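Local coordinates for SIRV1 hypothetical protein ORF119 (Sulfolobus islandicus rudivirus 1 variant xx, PDB 2X3G) that probably acts as a dimeric Rep-type endonuclease of the HUH superfamily, nicking DNA to start replication of the viral genome, at residues Tyr15-Thr20 and Ile92-Lys97; Phe9-Ile14 and Lys97-Ile102; Ile21-Lys26 and His83-Ser88; His64-Val69 and Lys107-Thr112. One frame throughout, in Å; residues are numbered along the deposited sequence.

The four contacts hold together a four-stranded antiparallel sheet, in the order 49-55, 64-71, 15-22, 89-94, and its flanking segments. Contact 1 pairs strand 15-22 with edge strand 89-94. Contact 2 lies at one end, about 9 Å away between centres, and joins the residues before strand 15-22 to those after strand 89-94. Contact 3 lies at the other end, about 27 Å from contact 2, between the end of strand 15-22 and the loop before 89-94. Along the chain, contact 3 nests inside contact 1, and contact 1 inside contact 2. Contact 4 crosses all three. It packs helix 99-109 on strand 64-71, and its polar side, with H64, H66 and Y108, is the probable active site.

Contact 1. Residues Tyr15-Thr20 and Ile92-Lys97; sequences YTYFIT and IELVPK
L94 lays its CD2 methyl over one face of the Y17 ring, 3.9 Å from the ring centroid to CD2. The methyl is 22° off the ring normal, so this is a CH-pi contact. The two side chains lie side by side and point the same way. I92 adds its CG2, 3.9 Å from Y17 CD1. Further along, I92 CG1 meets I19 CG2 at 4.1 Å. These four residues share one face of the sheet. On the other face V95 CG2 presses on F18 CB at 3.6 Å. F18 has CG anti to the backbone N (chi1 173°), and its ring leads away from the 92-97 segment.

Between the faces runs an antiparallel ladder. F18 and E93 form the hydrogen-bonded pair. F18 N gives to E93 O at 2.8 Å, and E93 N returns a bond to F18 O at 3.0 Å. The strand ends at L94, but V95 N still gives a nearly straight bond to T16 O at 2.8 Å. Beyond V95 the edge turns polar. K97 NZ reaches back to T16 OG1 in a weak bond of 3.1 Å. The stronger bonds of NZ go to H10 O and Y13 O. The stronger partner of T16 OG1 is H10. A water also bridges the two segments. It accepts from T16 N and K97 NZ and donates to V95 O.

Strand 64-71 lies along the other side of strand 15-22. Helix 77-82 packs on I92, while helix 99-109 packs against F18 and V95 on the opposite face of the sheet.

Contact 2. Residues Phe9-Ile14 and Lys97-Ile102; sequences FHFSYI and KSISDI
K97 NZ gives two hydrogen bonds to backbone carbonyls, H10 O and Y13 O, both at 2.8 Å. H10 O lies at the end of helix 2-10, where a positive charge should be favourable. The chain of K97 is bent at chi2 (-50°), which swings CD toward the H10 ring.

CH-pi contacts hold that ring on both faces. K97 CD lies over one, 4.0 Å from the centroid of the H10 ring. I102 CB lies over the opposite one, 3.7 Å from that centroid. I102 and H10 meet tip to tip, with CG1 and CG2 of I102 also on the ring. Both ring nitrogens have partners: ND1 pairs with T16 OG1 and NE2 with P96 O. The buried imidazole is therefore fixed in rotation.

The contact joins the end of helix 2-10 to the start of helix 99-109. S98 is the N-cap of the second helix, and its OG accepts from D101 N at 3.0 Å.

F11, just after the first helix, adds an edge contact and an apolar one. Its ring edge faces backbone, with CE1 3.5 Å from K97 O. F11 CE2 touches I99 CG1 at 3.8 Å, the side chains crossing at about a right angle.

Contact 3. Residues Ile21-Lys26 and His83-Ser88; sequences ITTNYK and HMPSHS
Y25 reaches across to the loop before strand 89-94 and gives its hydroxyl proton to S86 O, 2.8 Å from OH. That carbonyl belongs to a type II beta turn, P85 to S88, which leads into the edge strand. The bond lies in the carbonyl plane on a lone pair, with a C=O...OH angle of 137°. The chi1 of Y25 (58°) puts CG between the backbone N and the carbonyl carbon. The hydroxyl end of the ring meets the turn. The same OH is 3.3 Å from P85 CB.

T23 takes a similar first torsion (chi1 65°), with OG1 between N and the carbonyl carbon. OG1 gives a bond of 2.7 Å to Y25 O and also pairs with L63 N. CG2 is then anti to the carbonyl carbon, beside the backbone N, and sits 3.4 Å from S88 OG. That serine hydroxyl gives its proton to P85 O at 2.6 Å, from above the carbonyl plane. S88 N reaches P85 O from the same face, so side chain and backbone both close the turn.

I21 makes the buried end of the contact. Its CG2 is 3.5 Å from S88 CB. Its CG1 lies 3.9 Å from the SE of M84, a selenomethionine whose chain is bent at chi2 and chi3. Helix 30-44 lies beside M84 and P85. At the outer end a water accepts from N24 N and donates to H87 O, its oxygen 2.6 Å from that carbonyl.

Contact 4. Residues His64-Val69 and Lys107-Thr112; sequences HYHILV and KYMLKT
M109, a selenomethionine, packs tightly between H66 and L68. Its CG lies 3.7 Å from H66 CB, and its SE is 3.7 Å from L68 CG. The bend at chi3 (66°) turns CE to the strand backbone, 3.6 Å from H66 O. F18 and F51 also touch M109, so this half belongs to the buried core between helix 99-109 and the sheet.

The other half is polar and watery. Exposed Y108 turns a ring edge toward the face of H66, in an offset edge-to-face pair with planes at 65°. Y108 CE2 is 3.7 Å from H66 CE1. K111 curls back so that NZ sits over the centre of the Y108 ring, 3.6 Å above its plane. The same NZ bonds to Y108 O at 2.8 Å and forms a salt bridge with E55. One water accepts from K111 NZ and also bonds to H66 NE2 and Y108 OH. T20 OG1 pairs with H66 ND1, which should help to hold the imidazole's rotation.

H64, Y65 and H66 fit a histidine-hydrophobe-histidine motif. With Y108 alongside, the site is consistent with an HUH nuclease, in which the histidines hold a metal ion and a tyrosine attacks DNA.

Contact 1. Residues Tyr15-Thr20 and Ile92-Lys97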
# COMPACT_ATOMS: atom_id res chain seq x y z
N TYR A 15 23.74 8.72 -10.70
CA TYR A 15 22.45 9.35 -10.92
C TYR A 15 21.32 8.56 -10.28
O TYR A 15 21.20 7.36 -10.49
CB TYR A 15 22.16 9.51 -12.41
CG TYR A 15 23.28 10.20 -13.14
CD1 TYR A 15 23.47 11.56 -12.99
CD2 TYR A 15 24.17 9.49 -13.97
CE1 TYR A 15 24.53 12.21 -13.63
CE2 TYR A 15 25.21 10.12 -14.61
CZ TYR A 15 25.38 11.48 -14.45
OH TYR A 15 26.41 12.15 -15.08
N THR A 16 20.51 9.26 -9.48
CA THR A 16 19.27 8.73 -8.92
C THR A 16 18.14 9.63 -9.43
O THR A 16 18.04 10.79 -9.04
CB THR A 16 19.22 8.81 -7.39
OG1 THR A 16 20.29 8.04 -6.81
CG2 THR A 16 17.89 8.25 -6.91
N TYR A 17 17.33 9.08 -10.33
CA TYR A 17 16.22 9.82 -10.92
C TYR A 17 14.93 9.39 -10.24
O TYR A 17 14.65 8.19 -10.15
CB TYR A 17 16.11 9.53 -12.40
CG TYR A 17 17.26 10.02 -13.23
CD1 TYR A 17 17.34 11.35 -13.60
CD2 TYR A 17 18.28 9.15 -13.63
CE1 TYR A 17 18.37 11.82 -14.38
CE2 TYR A 17 19.34 9.62 -14.43
CZ TYR A 17 19.36 10.97 -14.78
OH TYR A 17 20.37 11.47 -15.55
N PHE A 18 14.16 10.38 -9.78
CA PHE A 18 12.84 10.18 -9.19
C PHE A 18 11.84 10.66 -10.22
O PHE A 18 11.77 11.85 -10.51
CB PHE A 18 12.73 10.94 -7.85
CG PHE A 18 11.36 10.95 -7.26
CD1 PHE A 18 10.60 9.79 -7.22
CD2 PHE A 18 10.82 12.11 -6.73
CE1 PHE A 18 9.32 9.80 -6.70
CE2 PHE A 18 9.56 12.13 -6.19
CZ PHE A 18 8.80 10.97 -6.17
N ILE A 19 11.11 9.70 -10.80
CA ILE A 19 10.14 9.95 -11.83
C ILE A 19 8.72 9.68 -11.32
O ILE A 19 8.44 8.62 -10.77
CB ILE A 19 10.41 9.01 -13.02
CG1 ILE A 19 11.90 9.00 -13.38
CG2 ILE A 19 9.47 9.36 -14.21
CD1 ILE A 19 12.26 7.93 -14.42
N THR A 20 7.84 10.66 -11.48
CA THR A 20 6.46 10.51 -11.16
C THR A 20 5.65 10.59 -12.44
O THR A 20 5.82 11.52 -13.23
CB THR A 20 6.00 11.57 -10.18
OG1 THR A 20 6.88 11.55 -9.06
CG2 THR A 20 4.58 11.28 -9.69
N ILE A 92 10.48 14.52 -13.76
CA ILE A 92 11.74 13.85 -13.50
C ILE A 92 12.62 14.77 -12.68
O ILE A 92 12.80 15.93 -13.03
CB ILE A 92 12.47 13.43 -14.80
CG1 ILE A 92 11.58 12.57 -15.68
CG2 ILE A 92 13.80 12.69 -14.47
CD1 ILE A 92 12.21 12.17 -17.04
N GLU A 93 13.18 14.24 -11.59
CA GLU A 93 14.04 14.99 -10.69
C GLU A 93 15.28 14.16 -10.46
O GLU A 93 15.21 12.93 -10.39
CB GLU A 93 13.35 15.22 -9.33
CG GLU A 93 12.21 16.23 -9.30
CD GLU A 93 12.67 17.68 -9.44
OE1 GLU A 93 13.88 17.97 -9.25
OE2 GLU A 93 11.81 18.53 -9.75
N LEU A 94 16.42 14.82 -10.35
CA LEU A 94 17.62 14.16 -9.87
C LEU A 94 17.60 14.33 -8.39
O LEU A 94 17.50 15.44 -7.89
CB LEU A 94 18.89 14.82 -10.43
CG LEU A 94 19.64 14.11 -11.54
CD1 LEU A 94 20.96 14.88 -11.77
CD2 LEU A 94 19.92 12.64 -11.23
N VAL A 95 17.69 13.22 -7.66
CA VAL A 95 17.66 13.30 -6.21
C VAL A 95 19.07 13.59 -5.70
O VAL A 95 19.97 12.79 -5.93
CB VAL A 95 17.19 11.97 -5.58
CG1 VAL A 95 17.17 12.12 -4.05
CG2 VAL A 95 15.80 11.60 -6.14
N PRO A 96 19.25 14.71 -4.98
CA PRO A 96 20.62 14.99 -4.51
C PRO A 96 21.15 13.91 -3.55
O PRO A 96 20.38 13.23 -2.85
CB PRO A 96 20.48 16.33 -3.79
CG PRO A 96 19.19 16.93 -4.33
CD PRO A 96 18.30 15.76 -4.55
N LYS A 97 22.47 13.80 -3.49
CA LYS A 97 23.13 12.81 -2.64
C LYS A 97 23.13 13.20 -1.17
O LYS A 97 24.19 13.46 -0.56
CB LYS A 97 24.56 12.59 -3.10
CG LYS A 97 24.68 12.11 -4.57
CD LYS A 97 23.75 10.91 -4.87
CE LYS A 97 24.07 10.34 -6.28
NZ LYS A 97 23.12 9.28 -6.71
O HOH W 1 21.54 11.52 -7.73

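Contact 2. Residues Phe9-Ile14 and Lys97-Ile102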
# COMPACT_ATOMS: atom_id res chain seq x y z
N PHE A 9 22.03 1.95 -3.15
CA PHE A 9 22.11 2.32 -4.56
C PHE A 9 22.24 3.83 -4.70
O PHE A 9 23.02 4.33 -5.50
CB PHE A 9 20.88 1.84 -5.34
CG PHE A 9 20.69 0.34 -5.35
CD1 PHE A 9 21.75 -0.53 -5.16
CD2 PHE A 9 19.44 -0.19 -5.62
CE1 PHE A 9 21.54 -1.90 -5.19
CE2 PHE A 9 19.25 -1.54 -5.66
CZ PHE A 9 20.28 -2.40 -5.44
N HIS A 10 21.50 4.59 -3.90
CA HIS A 10 21.56 6.05 -4.02
C HIS A 10 23.00 6.55 -3.92
O HIS A 10 23.41 7.46 -4.64
CB HIS A 10 20.75 6.70 -2.91
CG HIS A 10 20.61 8.18 -3.06
ND1 HIS A 10 20.32 8.79 -4.26
CD2 HIS A 10 20.71 9.17 -2.14
CE1 HIS A 10 20.24 10.10 -4.07
NE2 HIS A 10 20.46 10.35 -2.80
N PHE A 11 23.77 5.94 -3.02
CA PHE A 11 25.10 6.43 -2.72
C PHE A 11 26.20 5.61 -3.38
O PHE A 11 27.37 5.75 -3.01
CB PHE A 11 25.28 6.50 -1.20
CG PHE A 11 24.52 7.61 -0.55
CD1 PHE A 11 24.87 8.93 -0.80
CD2 PHE A 11 23.48 7.35 0.35
CE1 PHE A 11 24.19 9.97 -0.19
CE2 PHE A 11 22.81 8.38 0.97
CZ PHE A 11 23.16 9.69 0.70
N SER A 12 25.84 4.76 -4.35
CA SER A 12 26.81 4.04 -5.17
C SER A 12 26.64 4.26 -6.67
O SER A 12 27.49 3.87 -7.46
CB SER A 12 26.78 2.53 -4.86
OG SER A 12 25.46 2.02 -4.86
N TYR A 13 25.52 4.87 -7.07
CA TYR A 13 25.27 5.23 -8.47
C TYR A 13 25.34 6.73 -8.66
O TYR A 13 24.90 7.48 -7.80
CB TYR A 13 23.90 4.68 -8.92
CG TYR A 13 23.95 3.20 -9.13
CD1 TYR A 13 24.14 2.66 -10.40
CD2 TYR A 13 23.89 2.31 -8.07
CE1 TYR A 13 24.21 1.31 -10.58
CE2 TYR A 13 23.97 0.97 -8.25
CZ TYR A 13 24.14 0.46 -9.52
OH TYR A 13 24.26 -0.90 -9.72
N ILE A 14 25.86 7.16 -9.81
CA ILE A 14 26.06 8.59 -10.01
C ILE A 14 24.71 9.31 -10.02
O ILE A 14 24.54 10.32 -9.34
CB ILE A 14 26.85 8.86 -11.32
CG1 ILE A 14 28.28 8.33 -11.19
CG2 ILE A 14 26.89 10.34 -11.63
CD1 ILE A 14 28.98 8.23 -12.52
N LYS A 97 22.47 13.80 -3.49
CA LYS A 97 23.13 12.81 -2.64
C LYS A 97 23.13 13.20 -1.17
O LYS A 97 24.19 13.46 -0.56
CB LYS A 97 24.56 12.59 -3.10
CG LYS A 97 24.68 12.11 -4.57
CD LYS A 97 23.75 10.91 -4.87
CE LYS A 97 24.07 10.34 -6.28
NZ LYS A 97 23.12 9.28 -6.71
N SER A 98 21.93 13.25 -0.58
CA SER A 98 21.78 13.51 0.83
C SER A 98 20.84 12.45 1.37
O SER A 98 19.95 12.00 0.65
CB SER A 98 21.27 14.94 1.10
OG SER A 98 19.90 14.99 1.45
N ILE A 99 21.09 12.03 2.61
CA ILE A 99 20.29 10.98 3.25
C ILE A 99 18.87 11.46 3.44
O ILE A 99 17.92 10.74 3.16
CB ILE A 99 20.87 10.53 4.61
CG1 ILE A 99 22.22 9.83 4.41
CG2 ILE A 99 19.90 9.59 5.34
CD1 ILE A 99 23.02 9.61 5.66
N SER A 100 18.74 12.71 3.90
CA SER A 100 17.43 13.31 4.12
C SER A 100 16.60 13.34 2.86
O SER A 100 15.41 13.04 2.90
CB SER A 100 17.58 14.73 4.67
OG SER A 100 16.30 15.34 4.72
N ASP A 101 17.21 13.68 1.72
CA ASP A 101 16.47 13.80 0.48
C ASP A 101 15.98 12.46 -0.01
O ASP A 101 14.82 12.35 -0.38
CB ASP A 101 17.30 14.47 -0.60
CG ASP A 101 17.42 15.96 -0.40
OD1 ASP A 101 16.63 16.56 0.36
OD2 ASP A 101 18.35 16.53 -0.99
N ILE A 102 16.84 11.45 -0.02
CA ILE A 102 16.43 10.13 -0.53
C ILE A 102 15.39 9.49 0.39
O ILE A 102 14.42 8.91 -0.09
CB ILE A 102 17.65 9.17 -0.86
CG1 ILE A 102 17.16 7.97 -1.69
CG2 ILE A 102 18.40 8.73 0.38
CD1 ILE A 102 16.60 8.38 -3.06

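Contact 3. Residues Ile21-Lys26 and His83-Ser88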
# COMPACT_ATOMS: atom_id res chain seq x y z
N ILE A 21 4.76 9.62 -12.63
CA ILE A 21 3.95 9.54 -13.84
C ILE A 21 2.49 9.47 -13.41
O ILE A 21 2.15 8.66 -12.54
CB ILE A 21 4.33 8.28 -14.69
CG1 ILE A 21 5.84 8.26 -14.94
CG2 ILE A 21 3.53 8.21 -16.01
CD1 ILE A 21 6.59 7.35 -14.00
N THR A 22 1.66 10.35 -13.97
CA THR A 22 0.23 10.30 -13.76
C THR A 22 -0.49 10.24 -15.09
O THR A 22 -0.08 10.87 -16.07
CB THR A 22 -0.23 11.53 -12.96
OG1 THR A 22 0.52 11.60 -11.73
CG2 THR A 22 -1.71 11.44 -12.65
N THR A 23 -1.58 9.47 -15.14
CA THR A 23 -2.49 9.52 -16.27
C THR A 23 -3.89 9.80 -15.78
O THR A 23 -4.17 9.62 -14.59
CB THR A 23 -2.52 8.21 -17.05
OG1 THR A 23 -3.06 7.17 -16.23
CG2 THR A 23 -1.13 7.83 -17.49
N ASN A 24 -4.76 10.21 -16.69
CA ASN A 24 -6.18 10.37 -16.36
C ASN A 24 -7.02 9.22 -16.91
O ASN A 24 -8.20 9.37 -17.14
CB ASN A 24 -6.71 11.74 -16.85
CG ASN A 24 -6.59 11.93 -18.35
OD1 ASN A 24 -6.05 11.09 -19.06
ND2 ASN A 24 -7.10 13.05 -18.84
N TYR A 25 -6.39 8.06 -17.10
CA TYR A 25 -7.12 6.85 -17.47
C TYR A 25 -6.48 5.61 -16.86
O TYR A 25 -5.28 5.60 -16.59
CB TYR A 25 -7.20 6.71 -18.99
CG TYR A 25 -5.85 6.67 -19.67
CD1 TYR A 25 -5.28 7.82 -20.20
CD2 TYR A 25 -5.14 5.48 -19.79
CE1 TYR A 25 -4.05 7.79 -20.83
CE2 TYR A 25 -3.90 5.44 -20.42
CZ TYR A 25 -3.36 6.60 -20.94
OH TYR A 25 -2.13 6.58 -21.56
N LYS A 26 -7.29 4.57 -16.64
CA LYS A 26 -6.85 3.36 -15.95
C LYS A 26 -6.63 2.16 -16.88
O LYS A 26 -6.05 1.15 -16.46
CB LYS A 26 -7.86 2.98 -14.86
CG LYS A 26 -7.67 3.75 -13.57
CD LYS A 26 -8.66 3.35 -12.50
CE LYS A 26 -8.14 3.72 -11.11
NZ LYS A 26 -9.22 3.70 -10.08
N HIS A 83 8.65 5.40 -23.31
CA HIS A 83 8.40 4.14 -22.61
C HIS A 83 7.37 4.26 -21.49
O HIS A 83 7.31 3.41 -20.60
CB HIS A 83 9.71 3.57 -22.09
CG HIS A 83 10.64 3.15 -23.18
ND1 HIS A 83 11.69 3.93 -23.60
CD2 HIS A 83 10.64 2.05 -23.96
CE1 HIS A 83 12.32 3.31 -24.58
NE2 HIS A 83 11.70 2.17 -24.83
N MSE A 84 6.56 5.31 -21.54
CA MSE A 84 5.49 5.50 -20.58
C MSE A 84 4.20 5.73 -21.35
O MSE A 84 4.24 6.07 -22.54
CB MSE A 84 5.80 6.67 -19.63
CG MSE A 84 6.74 6.32 -18.48
SE MSE A 84 5.92 5.06 -17.20
CE MSE A 84 7.37 3.76 -17.00
N PRO A 85 3.04 5.52 -20.69
CA PRO A 85 1.75 5.65 -21.37
C PRO A 85 1.60 6.99 -22.07
O PRO A 85 2.09 8.01 -21.58
CB PRO A 85 0.74 5.53 -20.22
CG PRO A 85 1.43 4.70 -19.21
CD PRO A 85 2.87 5.13 -19.27
N SER A 86 0.94 6.95 -23.23
CA SER A 86 0.71 8.13 -24.02
C SER A 86 -0.03 9.21 -23.21
O SER A 86 -0.95 8.90 -22.45
CB SER A 86 -0.07 7.75 -25.28
OG SER A 86 -0.20 8.86 -26.14
N HIS A 87 0.42 10.45 -23.34
CA HIS A 87 -0.21 11.59 -22.69
C HIS A 87 -0.12 11.54 -21.16
O HIS A 87 -0.95 12.12 -20.48
CB HIS A 87 -1.66 11.75 -23.15
CG HIS A 87 -1.82 11.86 -24.64
ND1 HIS A 87 -1.96 10.76 -25.46
CD2 HIS A 87 -1.87 12.94 -25.45
CE1 HIS A 87 -2.08 11.15 -26.71
NE2 HIS A 87 -2.03 12.47 -26.74
N SER A 88 0.88 10.83 -20.64
CA SER A 88 1.17 10.84 -19.22
C SER A 88 1.66 12.22 -18.84
O SER A 88 2.27 12.89 -19.67
CB SER A 88 2.27 9.84 -18.89
OG SER A 88 1.80 8.51 -19.00
O HOH W 2 -2.96 11.14 -19.20

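Contact 4. Residues His64-Val69 and Lys107-Thr112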
# COMPACT_ATOMS: atom_id res chain seq x y z
N HIS A 64 -1.10 6.32 -11.18
CA HIS A 64 -0.09 7.09 -10.50
C HIS A 64 1.09 6.15 -10.22
O HIS A 64 0.94 5.17 -9.48
CB HIS A 64 -0.67 7.65 -9.20
CG HIS A 64 -0.02 8.91 -8.75
ND1 HIS A 64 -0.45 10.15 -9.17
CD2 HIS A 64 1.00 9.14 -7.88
CE1 HIS A 64 0.30 11.09 -8.61
NE2 HIS A 64 1.18 10.50 -7.82
N TYR A 65 2.23 6.42 -10.86
CA TYR A 65 3.44 5.63 -10.70
C TYR A 65 4.56 6.49 -10.13
O TYR A 65 4.68 7.64 -10.49
CB TYR A 65 3.96 5.09 -12.03
CG TYR A 65 3.01 4.33 -12.93
CD1 TYR A 65 3.14 4.42 -14.32
CD2 TYR A 65 2.01 3.51 -12.42
CE1 TYR A 65 2.31 3.73 -15.17
CE2 TYR A 65 1.17 2.81 -13.26
CZ TYR A 65 1.33 2.92 -14.64
OH TYR A 65 0.51 2.24 -15.50
N HIS A 66 5.37 5.92 -9.26
CA HIS A 66 6.62 6.57 -8.82
C HIS A 66 7.74 5.59 -9.09
O HIS A 66 7.60 4.41 -8.82
CB HIS A 66 6.60 6.92 -7.33
CG HIS A 66 5.53 7.87 -6.93
ND1 HIS A 66 5.51 9.19 -7.33
CD2 HIS A 66 4.43 7.69 -6.17
CE1 HIS A 66 4.44 9.78 -6.82
NE2 HIS A 66 3.76 8.89 -6.12
N ILE A 67 8.84 6.10 -9.63
CA ILE A 67 9.94 5.26 -10.03
C ILE A 67 11.25 5.91 -9.60
O ILE A 67 11.46 7.08 -9.87
CB ILE A 67 9.94 5.06 -11.56
CG1 ILE A 67 8.62 4.44 -12.03
CG2 ILE A 67 11.07 4.15 -12.00
CD1 ILE A 67 8.64 4.06 -13.51
N LEU A 68 12.12 5.14 -8.93
CA LEU A 68 13.53 5.52 -8.78
C LEU A 68 14.38 4.71 -9.73
O LEU A 68 14.28 3.48 -9.79
CB LEU A 68 14.05 5.26 -7.38
CG LEU A 68 13.63 6.22 -6.30
CD1 LEU A 68 14.22 5.70 -4.98
CD2 LEU A 68 14.11 7.62 -6.60
N VAL A 69 15.21 5.41 -10.48
CA VAL A 69 16.17 4.79 -11.40
C VAL A 69 17.56 5.16 -10.87
O VAL A 69 17.89 6.33 -10.73
CB VAL A 69 15.96 5.28 -12.84
CG1 VAL A 69 17.10 4.78 -13.76
CG2 VAL A 69 14.59 4.84 -13.39
N LYS A 107 9.88 7.83 1.51
CA LYS A 107 8.71 7.97 2.36
C LYS A 107 7.51 8.40 1.52
O LYS A 107 6.40 7.88 1.68
CB LYS A 107 9.02 8.97 3.48
CG LYS A 107 7.89 9.27 4.44
CD LYS A 107 8.41 9.67 5.86
CE LYS A 107 7.61 10.82 6.46
NZ LYS A 107 7.96 11.12 7.93
N TYR A 108 7.74 9.32 0.59
CA TYR A 108 6.68 9.82 -0.26
C TYR A 108 6.15 8.73 -1.19
O TYR A 108 4.94 8.62 -1.41
CB TYR A 108 7.19 10.98 -1.10
CG TYR A 108 6.13 11.65 -1.93
CD1 TYR A 108 5.17 12.45 -1.33
CD2 TYR A 108 6.08 11.49 -3.32
CE1 TYR A 108 4.20 13.07 -2.06
CE2 TYR A 108 5.10 12.12 -4.07
CZ TYR A 108 4.16 12.91 -3.42
OH TYR A 108 3.17 13.56 -4.11
N MSE A 109 7.06 7.94 -1.74
CA MSE A 109 6.71 6.84 -2.61
C MSE A 109 5.92 5.75 -1.92
O MSE A 109 5.05 5.15 -2.54
CB MSE A 109 7.95 6.22 -3.24
CG MSE A 109 8.59 7.13 -4.22
SE MSE A 109 10.27 6.42 -4.87
CE MSE A 109 9.68 4.82 -5.88
N LEU A 110 6.19 5.51 -0.63
CA LEU A 110 5.51 4.43 0.10
C LEU A 110 4.31 4.89 0.92
O LEU A 110 3.73 4.10 1.68
CB LEU A 110 6.49 3.69 1.00
CG LEU A 110 7.25 2.55 0.32
CD1 LEU A 110 8.31 2.08 1.23
CD2 LEU A 110 6.33 1.39 -0.02
N LYS A 111 3.90 6.15 0.77
CA LYS A 111 2.89 6.71 1.66
C LYS A 111 1.53 6.01 1.57
O LYS A 111 0.79 5.96 2.55
CB LYS A 111 2.74 8.23 1.44
CG LYS A 111 1.99 8.62 0.19
CD LYS A 111 2.23 10.09 -0.16
CE LYS A 111 1.86 10.41 -1.59
NZ LYS A 111 2.67 9.65 -2.63
N THR A 112 1.18 5.47 0.40
CA THR A 112 -0.10 4.77 0.26
C THR A 112 0.00 3.28 0.60
O THR A 112 -0.99 2.56 0.54
CB THR A 112 -0.69 4.89 -1.18
OG1 THR A 112 0.10 4.13 -2.08
CG2 THR A 112 -0.78 6.35 -1.65
O HOH W 3 1.65 10.98 -4.93